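Side-chain contacts in Lmo2241 protein (Listeria monocytogenes, PDB 4HAM), which probably binds DNA through a winged helix-turn-helix domain and regulates transcription, as expected of a GntR-family protein: residues Q21-K24 against E25-V28; G49-P52 against N53-S56; S87-K90 against L91-R95; H116-A119 against D120-Q124. All coordinates share one frame; numbering follows the deposited sequence.

Interaction 1: residues Q21-K24 against E25-V28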
loop_
_atom_site.group_PDB
_atom_site.type_symbol
_atom_site.label_atom_id
_atom_site.label_comp_id
_atom_site.label_asym_id
_atom_site.label_seq_id
_atom_site.Cartn_x
_atom_site.Cartn_y
_atom_site.Cartn_z
ATOM N N GLN A 21 8.688 -5.995 8.349
ATOM C CA GLN A 21 9.212 -4.948 7.465
ATOM C C GLN A 21 10.568 -4.418 7.920
ATOM O O GLN A 21 11.394 -4.051 7.094
ATOM C CB GLN A 21 8.204 -3.802 7.281
ATOM C CG GLN A 21 6.904 -4.214 6.556
ATOM C CD GLN A 21 7.139 -4.565 5.089
ATOM O OE1 GLN A 21 7.366 -5.727 4.743
ATOM N NE2 GLN A 21 7.108 -3.557 4.230
ATOM N N LYS A 22 10.810 -4.391 9.231
ATOM C CA LYS A 22 12.107 -3.958 9.736
ATOM C C LYS A 22 13.213 -4.968 9.410
ATOM O O LYS A 22 14.318 -4.584 9.024
ATOM C CB LYS A 22 12.040 -3.705 11.240
ATOM C CG LYS A 22 11.321 -2.418 11.588
ATOM C CD LYS A 22 12.219 -1.193 11.344
ATOM C CE LYS A 22 11.514 0.079 11.781
ATOM N NZ LYS A 22 12.382 1.291 11.686
ATOM N N ILE A 23 12.903 -6.252 9.549
ATOM C CA ILE A 23 13.849 -7.298 9.183
ATOM C C ILE A 23 14.181 -7.226 7.694
ATOM O O ILE A 23 15.351 -7.289 7.309
ATOM C CB ILE A 23 13.334 -8.694 9.553
ATOM C CG1 ILE A 23 13.233 -8.837 11.068
ATOM C CG2 ILE A 23 14.265 -9.776 8.975
ATOM C CD1 ILE A 23 14.524 -8.575 11.763
ATOM N N LYS A 24 13.148 -7.084 6.868
ATOM C CA LYS A 24 13.330 -6.932 5.425
ATOM C C LYS A 24 14.233 -5.734 5.087
ATOM O O LYS A 24 15.150 -5.839 4.266
ATOM C CB LYS A 24 11.961 -6.764 4.750
ATOM C CG LYS A 24 12.003 -6.802 3.236
ATOM C CD LYS A 24 10.632 -6.548 2.597
ATOM C CE LYS A 24 9.639 -7.673 2.876
ATOM N NZ LYS A 24 8.347 -7.501 2.136
ATOM N N GLU A 25 13.960 -4.598 5.720
ATOM C CA GLU A 25 14.735 -3.369 5.506
ATOM C C GLU A 25 16.192 -3.546 5.931
ATOM O O GLU A 25 17.108 -3.046 5.281
ATOM C CB GLU A 25 14.107 -2.192 6.279
ATOM C CG GLU A 25 14.657 -0.824 5.856
ATOM C CD GLU A 25 14.154 0.310 6.742
ATOM O OE1 GLU A 25 13.271 0.065 7.595
ATOM O OE2 GLU A 25 14.635 1.444 6.570
ATOM N N GLN A 26 16.409 -4.253 7.028
ATOM C CA GLN A 26 17.780 -4.516 7.476
ATOM C C GLN A 26 18.542 -5.410 6.505
ATOM O O GLN A 26 19.754 -5.264 6.340
ATOM C CB GLN A 26 17.790 -5.119 8.870
ATOM C CG GLN A 26 17.474 -4.107 9.944
ATOM C CD GLN A 26 17.516 -4.705 11.314
ATOM O OE1 GLN A 26 17.946 -5.848 11.493
ATOM N NE2 GLN A 26 17.063 -3.946 12.297
ATOM N N VAL A 27 17.836 -6.337 5.865
ATOM C CA VAL A 27 18.448 -7.121 4.805
ATOM C C VAL A 27 18.800 -6.206 3.643
ATOM O O VAL A 27 19.919 -6.264 3.127
ATOM C CB VAL A 27 17.543 -8.285 4.322
ATOM C CG1 VAL A 27 18.132 -8.943 3.087
ATOM C CG2 VAL A 27 17.344 -9.296 5.432
ATOM N N VAL A 28 17.867 -5.344 3.243
ATOM C CA VAL A 28 18.149 -4.393 2.166
ATOM C C VAL A 28 19.375 -3.526 2.463
ATOM O O VAL A 28 20.199 -3.291 1.585
ATOM C CB VAL A 28 16.929 -3.499 1.854
ATOM C CG1 VAL A 28 17.332 -2.331 0.959
ATOM C CG2 VAL A 28 15.822 -4.335 1.206
HETATM O O HOH W 1 11.173 -1.223 7.826
HETATM O O HOH W 2 14.952 0.519 9.991
HETATM O O HOH W 3 11.595 1.557 8.819
#
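K22 and E25 lie side by side on the surface of helix 15-29, their side chains pointing the same way, and they are linked through water. K22 NZ stops 4.4 Å from E25 OE1, beyond a salt bridge, and two waters bridge the interval. One accepts from K22 NZ at 3.0 Å and donates to E25 OE1 at 2.6 Å; the other makes the same pair of bonds, more weakly on the carboxylate side. A third water donates to E25 OE1 and, weakly, to the carbonyl O of Q21; OE1 thus receives three waters, one of them weakly. E25 takes up this position because its CG stands anti to the backbone N (chi1 -167°) and the chain beyond is extended, while K22 bends at chi2 to run alongside. Beneath lies the regular helix, in which E25 N donates to Q21 O at 3.0 Å and Q26 N to K22 O at 2.9 Å. Alongside, Q21 NE2 bonds to E100 of the second subunit, and E25 itself packs on L103 there. In the conformer given, K24 NZ forms a salt bridge with D104 of the second subunit and bonds to Q65 of its own chain. The two oxygens of E25 are thus served differently: OE1 is bridged to K22 by water, whereas OE2 forms a direct salt bridge with K29 one turn on, so the carboxylate's charge is probably balanced by both lysines.

Interaction 2: residues G49-P52 against N53-S56. With SO4 (sulfate ion), chain C.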
loop_
_atom_site.group_PDB
_atom_site.type_symbol
_atom_site.label_atom_id
_atom_site.label_comp_id
_atom_site.label_asym_id
_atom_site.label_seq_id
_atom_site.Cartn_x
_atom_site.Cartn_y
_atom_site.Cartn_z
ATOM N N GLY A 49 10.357 -7.302 24.195
ATOM C CA GLY A 49 9.233 -7.154 25.103
ATOM C C GLY A 49 7.910 -7.251 24.357
ATOM O O GLY A 49 6.952 -6.524 24.638
ATOM N N VAL A 50 7.868 -8.161 23.393
ATOM C CA VAL A 50 6.680 -8.407 22.588
ATOM C C VAL A 50 6.190 -9.839 22.815
ATOM O O VAL A 50 6.981 -10.745 23.083
ATOM C CB VAL A 50 6.997 -8.167 21.086
ATOM C CG1 VAL A 50 5.875 -8.646 20.184
ATOM C CG2 VAL A 50 7.259 -6.684 20.852
ATOM N N ASN A 51 4.878 -10.025 22.749
ATOM C CA ASN A 51 4.262 -11.345 22.781
ATOM C C ASN A 51 5.002 -12.339 21.850
ATOM O O ASN A 51 5.117 -12.094 20.653
ATOM C CB ASN A 51 2.795 -11.158 22.360
ATOM C CG ASN A 51 1.953 -12.396 22.553
ATOM O OD1 ASN A 51 2.459 -13.511 22.583
ATOM N ND2 ASN A 51 0.639 -12.198 22.664
ATOM N N PRO A 52 5.539 -13.443 22.407
ATOM C CA PRO A 52 6.216 -14.467 21.591
ATOM C C PRO A 52 5.357 -14.953 20.416
ATOM O O PRO A 52 5.888 -15.241 19.341
ATOM C CB PRO A 52 6.436 -15.611 22.585
ATOM C CG PRO A 52 6.541 -14.917 23.909
ATOM C CD PRO A 52 5.517 -13.813 23.833
ATOM N N ASN A 53 4.046 -15.019 20.609
ATOM C CA ASN A 53 3.151 -15.405 19.512
ATOM C C ASN A 53 3.131 -14.370 18.367
ATOM O O ASN A 53 2.969 -14.716 17.191
ATOM C CB ASN A 53 1.748 -15.691 20.038
ATOM C CG ASN A 53 1.736 -16.786 21.105
ATOM O OD1 ASN A 53 1.890 -17.965 20.796
ATOM N ND2 ASN A 53 1.562 -16.391 22.369
ATOM N N THR A 54 3.318 -13.097 18.712
ATOM C CA THR A 54 3.450 -12.045 17.703
ATOM C C THR A 54 4.746 -12.187 16.910
ATOM O O THR A 54 4.768 -12.043 15.684
ATOM C CB THR A 54 3.383 -10.650 18.364
ATOM O OG1 THR A 54 2.120 -10.515 19.017
ATOM C CG2 THR A 54 3.528 -9.538 17.334
ATOM N N VAL A 55 5.839 -12.480 17.605
ATOM C CA VAL A 55 7.110 -12.701 16.923
ATOM C C VAL A 55 7.067 -13.959 16.042
ATOM O O VAL A 55 7.627 -13.981 14.957
ATOM C CB VAL A 55 8.268 -12.798 17.937
ATOM C CG1 VAL A 55 9.589 -13.084 17.224
ATOM C CG2 VAL A 55 8.353 -11.503 18.751
ATOM N N SER A 56 6.381 -14.990 16.513
ATOM C CA SER A 56 6.226 -16.207 15.730
ATOM C C SER A 56 5.473 -15.916 14.432
ATOM O O SER A 56 5.828 -16.410 13.357
ATOM C CB SER A 56 5.497 -17.267 16.550
ATOM O OG SER A 56 5.200 -18.399 15.756
HETATM S S SO4 C . 0.106 -8.671 23.933
HETATM O O1 SO4 C . -1.021 -8.876 24.840
HETATM O O2 SO4 C . 0.327 -7.240 23.731
HETATM O O3 SO4 C . 1.303 -9.254 24.518
HETATM O O4 SO4 C . -0.177 -9.314 22.643
#
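One side-chain oxygen of N51 accepts two N-H groups from a single residue, N53, while the amide nitrogen of the same N51 holds a sulfate ion. N51 is the N-cap of helix 52-64, which follows helix 41-48 across a short turn; in the winged helix-turn-helix fold of GntR regulators this second helix is the probable recognition helix. The two bonds to N51 OD1 differ in direction. N53 N, at 2.9 Å, lies above the carbonyl plane and makes the capping bond. N53 ND2, at 3.0 Å, comes in on a lone pair in that plane, although the amide planes of the two asparagines are turned 78° apart. CG of N51 stands anti to the backbone N (chi1 -171°), which brings OD1 to the backbone N-H of N53. The backbone adds to the grip: N51 O accepts from V55 N at 3.2 Å and, weakly, from T54 N. Below the cap, V50 crosses T54 at about a right angle and sets CG1 against T54 CB at 3.7 Å, with V55 CG2 a little farther off. V55 continues inward onto F44 and A45 of helix 41-48, and T54 faces I15 and Y16 of helix 15-29, which ties the turn to the domain core. The sulfate probably came from the crystallisation liquor, but an anion beside this helix start is consistent with a place for a DNA phosphate: N51 ND2 donates to sulfate O4 at 3.0 Å, nearly straight at 171°.

Interaction 3: residues S87-K90 against L91-R95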
loop_
_atom_site.group_PDB
_atom_site.type_symbol
_atom_site.label_atom_id
_atom_site.label_comp_id
_atom_site.label_asym_id
_atom_site.label_seq_id
_atom_site.Cartn_x
_atom_site.Cartn_y
_atom_site.Cartn_z
ATOM N N SER A 87 9.316 -13.704 -6.387
ATOM C CA SER A 87 8.003 -14.248 -6.715
ATOM C C SER A 87 7.243 -13.289 -7.624
ATOM O O SER A 87 6.955 -12.158 -7.235
ATOM C CB SER A 87 7.195 -14.514 -5.442
ATOM O OG SER A 87 5.906 -15.022 -5.751
ATOM N N PRO A 88 6.936 -13.735 -8.850
ATOM C CA PRO A 88 6.201 -12.903 -9.808
ATOM C C PRO A 88 4.853 -12.462 -9.245
ATOM O O PRO A 88 4.425 -11.330 -9.488
ATOM C CB PRO A 88 6.001 -13.843 -10.999
ATOM C CG PRO A 88 7.131 -14.825 -10.889
ATOM C CD PRO A 88 7.301 -15.044 -9.422
ATOM N N LYS A 89 4.200 -13.346 -8.493
ATOM C CA LYS A 89 2.927 -13.011 -7.861
ATOM C C LYS A 89 3.088 -11.902 -6.817
ATOM O O LYS A 89 2.262 -10.990 -6.742
ATOM C CB LYS A 89 2.295 -14.249 -7.222
ATOM C CG LYS A 89 0.891 -14.017 -6.681
ATOM C CD LYS A 89 0.332 -15.271 -6.028
ATOM C CE LYS A 89 -1.051 -15.016 -5.446
ATOM N NZ LYS A 89 -1.674 -16.262 -4.918
ATOM N N LYS A 90 4.149 -11.974 -6.015
ATOM C CA LYS A 90 4.391 -10.935 -5.013
ATOM C C LYS A 90 4.715 -9.605 -5.692
ATOM O O LYS A 90 4.274 -8.548 -5.245
ATOM C CB LYS A 90 5.508 -11.343 -4.041
ATOM C CG LYS A 90 5.804 -10.324 -2.928
ATOM C CD LYS A 90 4.671 -10.248 -1.912
ATOM C CE LYS A 90 5.042 -9.365 -0.724
ATOM N NZ LYS A 90 3.898 -9.215 0.216
ATOM N N LEU A 91 5.485 -9.667 -6.775
ATOM C CA LEU A 91 5.828 -8.482 -7.556
ATOM C C LEU A 91 4.579 -7.808 -8.104
ATOM O O LEU A 91 4.413 -6.586 -8.000
ATOM C CB LEU A 91 6.736 -8.868 -8.721
ATOM C CG LEU A 91 8.228 -8.599 -8.580
ATOM C CD1 LEU A 91 8.997 -9.227 -9.745
ATOM C CD2 LEU A 91 8.473 -7.100 -8.496
ATOM N N ALA A 92 3.712 -8.630 -8.685
ATOM C CA ALA A 92 2.444 -8.183 -9.244
ATOM C C ALA A 92 1.579 -7.522 -8.174
ATOM O O ALA A 92 1.029 -6.437 -8.383
ATOM C CB ALA A 92 1.708 -9.360 -9.853
ATOM N N GLU A 93 1.468 -8.181 -7.025
ATOM C CA GLU A 93 0.673 -7.648 -5.923
ATOM C C GLU A 93 1.236 -6.327 -5.412
ATOM O O GLU A 93 0.489 -5.423 -5.038
ATOM C CB GLU A 93 0.616 -8.660 -4.781
ATOM C CG GLU A 93 -0.300 -9.825 -5.064
ATOM C CD GLU A 93 -0.171 -10.933 -4.037
ATOM O OE1 GLU A 93 0.721 -10.848 -3.158
ATOM O OE2 GLU A 93 -0.961 -11.899 -4.121
ATOM N N THR A 94 2.559 -6.225 -5.396
ATOM C CA THR A 94 3.225 -5.039 -4.879
ATOM C C THR A 94 3.091 -3.885 -5.857
ATOM O O THR A 94 2.893 -2.741 -5.450
ATOM C CB THR A 94 4.708 -5.320 -4.552
ATOM O OG1 THR A 94 4.795 -6.426 -3.643
ATOM C CG2 THR A 94 5.341 -4.096 -3.890
ATOM N N ARG A 95 3.157 -4.183 -7.154
ATOM C CA ARG A 95 2.898 -3.165 -8.177
ATOM C C ARG A 95 1.477 -2.613 -8.088
ATOM O O ARG A 95 1.248 -1.418 -8.282
ATOM C CB ARG A 95 3.184 -3.712 -9.589
ATOM C CG ARG A 95 4.673 -3.845 -9.893
ATOM C CD ARG A 95 4.922 -4.074 -11.378
ATOM N NE ARG A 95 4.374 -5.346 -11.813
ATOM C CZ ARG A 95 5.092 -6.451 -11.979
ATOM N NH1 ARG A 95 4.496 -7.565 -12.371
ATOM N NH2 ARG A 95 6.398 -6.439 -11.753
HETATM O O HOH W 4 5.260 -10.428 -11.782
HETATM O O HOH W 5 3.851 -6.013 -1.157
HETATM O O HOH W 6 1.305 -8.865 -1.235
#
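R95 folds its guanidinium back along helix 88-107 toward P88, laying one face over backbone atoms of the preceding turn. L91 O sits 3.9 Å from the plane, over its centre, and A92 N lies on the same face but nearer the rim. NH1 completes the link to the helix start, donating at 3.0 Å to a water that in turn donates to P88 O, a carbonyl that already accepts A92 N. The other flat group, the carboxylate of E93, meets methylenes: its OE2 rests 3.4 Å from K89 CE, while K89 NZ remains 4.5 Å away, too far for a salt bridge. E93 CG stands anti to its carbonyl carbon (chi1 -75°), which turns the chain back over K89 O. On the other oxygen, OE1 accepts from a water that also takes a hydrogen from K90 NZ. All of this occupies the first turns of the helix, with S87 at the N-cap and its carbonyl receiving L91 N. The helix belongs to the four-helix bundle at the subunit interface, where L91 packs on V110, T94 on L105 and R95 on Y122, each partner being a residue of the second subunit. The largely buried T94 shows how a β-hydroxyl is accommodated there. T94 OG1 donates to K90 O at 2.7 Å, and T94 N donates to the same oxygen at 2.9 Å from the opposite face of the carbonyl plane. T94 OG1 is itself an acceptor, receiving a water at 2.7 Å.

Interaction 4: residues H116-A119 against D120-Q124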
loop_
_atom_site.group_PDB
_atom_site.type_symbol
_atom_site.label_atom_id
_atom_site.label_comp_id
_atom_site.label_asym_id
_atom_site.label_seq_id
_atom_site.Cartn_x
_atom_site.Cartn_y
_atom_site.Cartn_z
ATOM N N HIS A 116 7.616 11.651 -7.013
ATOM C CA HIS A 116 8.979 11.243 -7.343
ATOM C C HIS A 116 9.954 11.626 -6.229
ATOM O O HIS A 116 10.863 10.865 -5.906
ATOM C CB HIS A 116 9.450 11.854 -8.666
ATOM C CG HIS A 116 8.830 11.229 -9.874
ATOM N ND1 HIS A 116 8.959 9.891 -10.170
ATOM C CD2 HIS A 116 8.072 11.760 -10.864
ATOM C CE1 HIS A 116 8.306 9.620 -11.282
ATOM N NE2 HIS A 116 7.758 10.740 -11.728
ATOM N N LYS A 117 9.762 12.815 -5.662
ATOM C CA LYS A 117 10.597 13.319 -4.578
ATOM C C LYS A 117 10.489 12.416 -3.349
ATOM O O LYS A 117 11.508 12.020 -2.761
ATOM C CB LYS A 117 10.177 14.746 -4.217
ATOM C CG LYS A 117 10.886 15.339 -3.011
ATOM C CD LYS A 117 11.668 16.591 -3.394
ATOM C CE LYS A 117 12.275 17.289 -2.176
ATOM N NZ LYS A 117 11.475 18.476 -1.738
ATOM N N LEU A 118 9.253 12.104 -2.964
ATOM C CA LEU A 118 8.996 11.174 -1.871
ATOM C C LEU A 118 9.635 9.817 -2.138
ATOM O O LEU A 118 10.222 9.214 -1.235
ATOM C CB LEU A 118 7.496 10.978 -1.652
ATOM C CG LEU A 118 6.714 12.139 -1.036
ATOM C CD1 LEU A 118 5.222 11.797 -0.975
ATOM C CD2 LEU A 118 7.252 12.500 0.346
ATOM N N ALA A 119 9.516 9.323 -3.369
ATOM C CA ALA A 119 10.060 8.004 -3.677
ATOM C C ALA A 119 11.573 7.988 -3.497
ATOM O O ALA A 119 12.139 7.044 -2.933
ATOM C CB ALA A 119 9.674 7.569 -5.082
ATOM N N ASP A 120 12.234 9.040 -3.964
ATOM C CA ASP A 120 13.672 9.158 -3.767
ATOM C C ASP A 120 14.030 9.206 -2.282
ATOM O O ASP A 120 14.963 8.545 -1.845
ATOM C CB ASP A 120 14.224 10.388 -4.476
ATOM C CG ASP A 120 14.474 10.153 -5.958
ATOM O OD1 ASP A 120 14.780 9.008 -6.351
ATOM O OD2 ASP A 120 14.370 11.126 -6.729
ATOM N N GLU A 121 13.292 9.999 -1.514
ATOM C CA GLU A 121 13.565 10.148 -0.087
ATOM C C GLU A 121 13.390 8.820 0.659
ATOM O O GLU A 121 14.226 8.453 1.474
ATOM C CB GLU A 121 12.667 11.235 0.513
ATOM C CG GLU A 121 12.964 12.614 -0.038
ATOM C CD GLU A 121 11.986 13.679 0.435
ATOM O OE1 GLU A 121 10.967 13.324 1.070
ATOM O OE2 GLU A 121 12.242 14.874 0.165
ATOM N N TYR A 122 12.308 8.105 0.368
ATOM C CA TYR A 122 12.042 6.820 1.021
ATOM C C TYR A 122 13.041 5.755 0.585
ATOM O O TYR A 122 13.548 4.978 1.405
ATOM C CB TYR A 122 10.614 6.356 0.732
ATOM C CG TYR A 122 9.574 7.245 1.364
ATOM C CD1 TYR A 122 9.889 8.029 2.466
ATOM C CD2 TYR A 122 8.290 7.319 0.854
ATOM C CE1 TYR A 122 8.948 8.851 3.052
ATOM C CE2 TYR A 122 7.334 8.141 1.441
ATOM C CZ TYR A 122 7.670 8.905 2.536
ATOM O OH TYR A 122 6.732 9.731 3.126
ATOM N N SER A 123 13.330 5.738 -0.709
ATOM C CA SER A 123 14.356 4.861 -1.240
ATOM C C SER A 123 15.693 5.069 -0.520
ATOM O O SER A 123 16.341 4.100 -0.114
ATOM C CB SER A 123 14.526 5.077 -2.744
ATOM O OG SER A 123 15.580 4.275 -3.239
ATOM N N GLN A 124 16.102 6.326 -0.352
ATOM C CA GLN A 124 17.364 6.628 0.324
ATOM C C GLN A 124 17.335 6.216 1.795
ATOM O O GLN A 124 18.344 5.749 2.333
ATOM C CB GLN A 124 17.717 8.123 0.211
ATOM C CG GLN A 124 18.003 8.598 -1.217
ATOM C CD GLN A 124 19.288 8.017 -1.767
ATOM O OE1 GLN A 124 19.276 6.981 -2.430
ATOM N NE2 GLN A 124 20.408 8.673 -1.477
#
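S123 N donates to A119 O at 2.8 Å, the shortest polar bond of this two-turn length of helix 112-127, and S123 CB lies only 3.1 Å from the same oxygen. One residue earlier, L118 O accepts Y122 N and also lies over one face of the tyrosine ring, 3.3 Å from Y122 CG. The ring reaches that place because CG is anti to the carbonyl carbon (chi1 -67°), which swings it back along the helix. It then runs alongside L118, whose CD2 approaches the phenol oxygen Y122 OH at 4.0 Å. On the exposed side, K117 bends its chain toward E121; K117 CE touches E121 OE2 at 3.4 Å, but K117 NZ stays 4.1 Å from that oxygen, so the opposite charges are near without pairing. H116 and D120 use their polar ends across the dimer interface. H116 NE2 bonds D120 OD1 of the second subunit, the reciprocal bond returns, and the two H116 residues bond through ND1. With A119 on I102 and S123 on I112, both of the second subunit, this face belongs to the dimer interface of the four-helix bundle.

How the interactions relate
Along the chain the four contacts come in numerical order and divide between two parts of the protein. Interactions 1 and 2 fall within the GntR-family region, on helix 15-29 and at the start of helix 52-64 with the turn before it, their centres 18 Å apart. Interactions 3 and 4 belong to the last two helices, which follow each other in the chain; their centres are 21 Å apart. Interactions 2 and 4 lie on opposite sides of the chain's centre, about 32 Å between centres, so the probable DNA-reading end is well separated from the bundle. Interaction 1 lies between the two ends, its centre about 17 to 18 Å from those of the others. Like interactions 3 and 4 it touches the second subunit, which suggests that dimerisation helps position the probable DNA-binding domains.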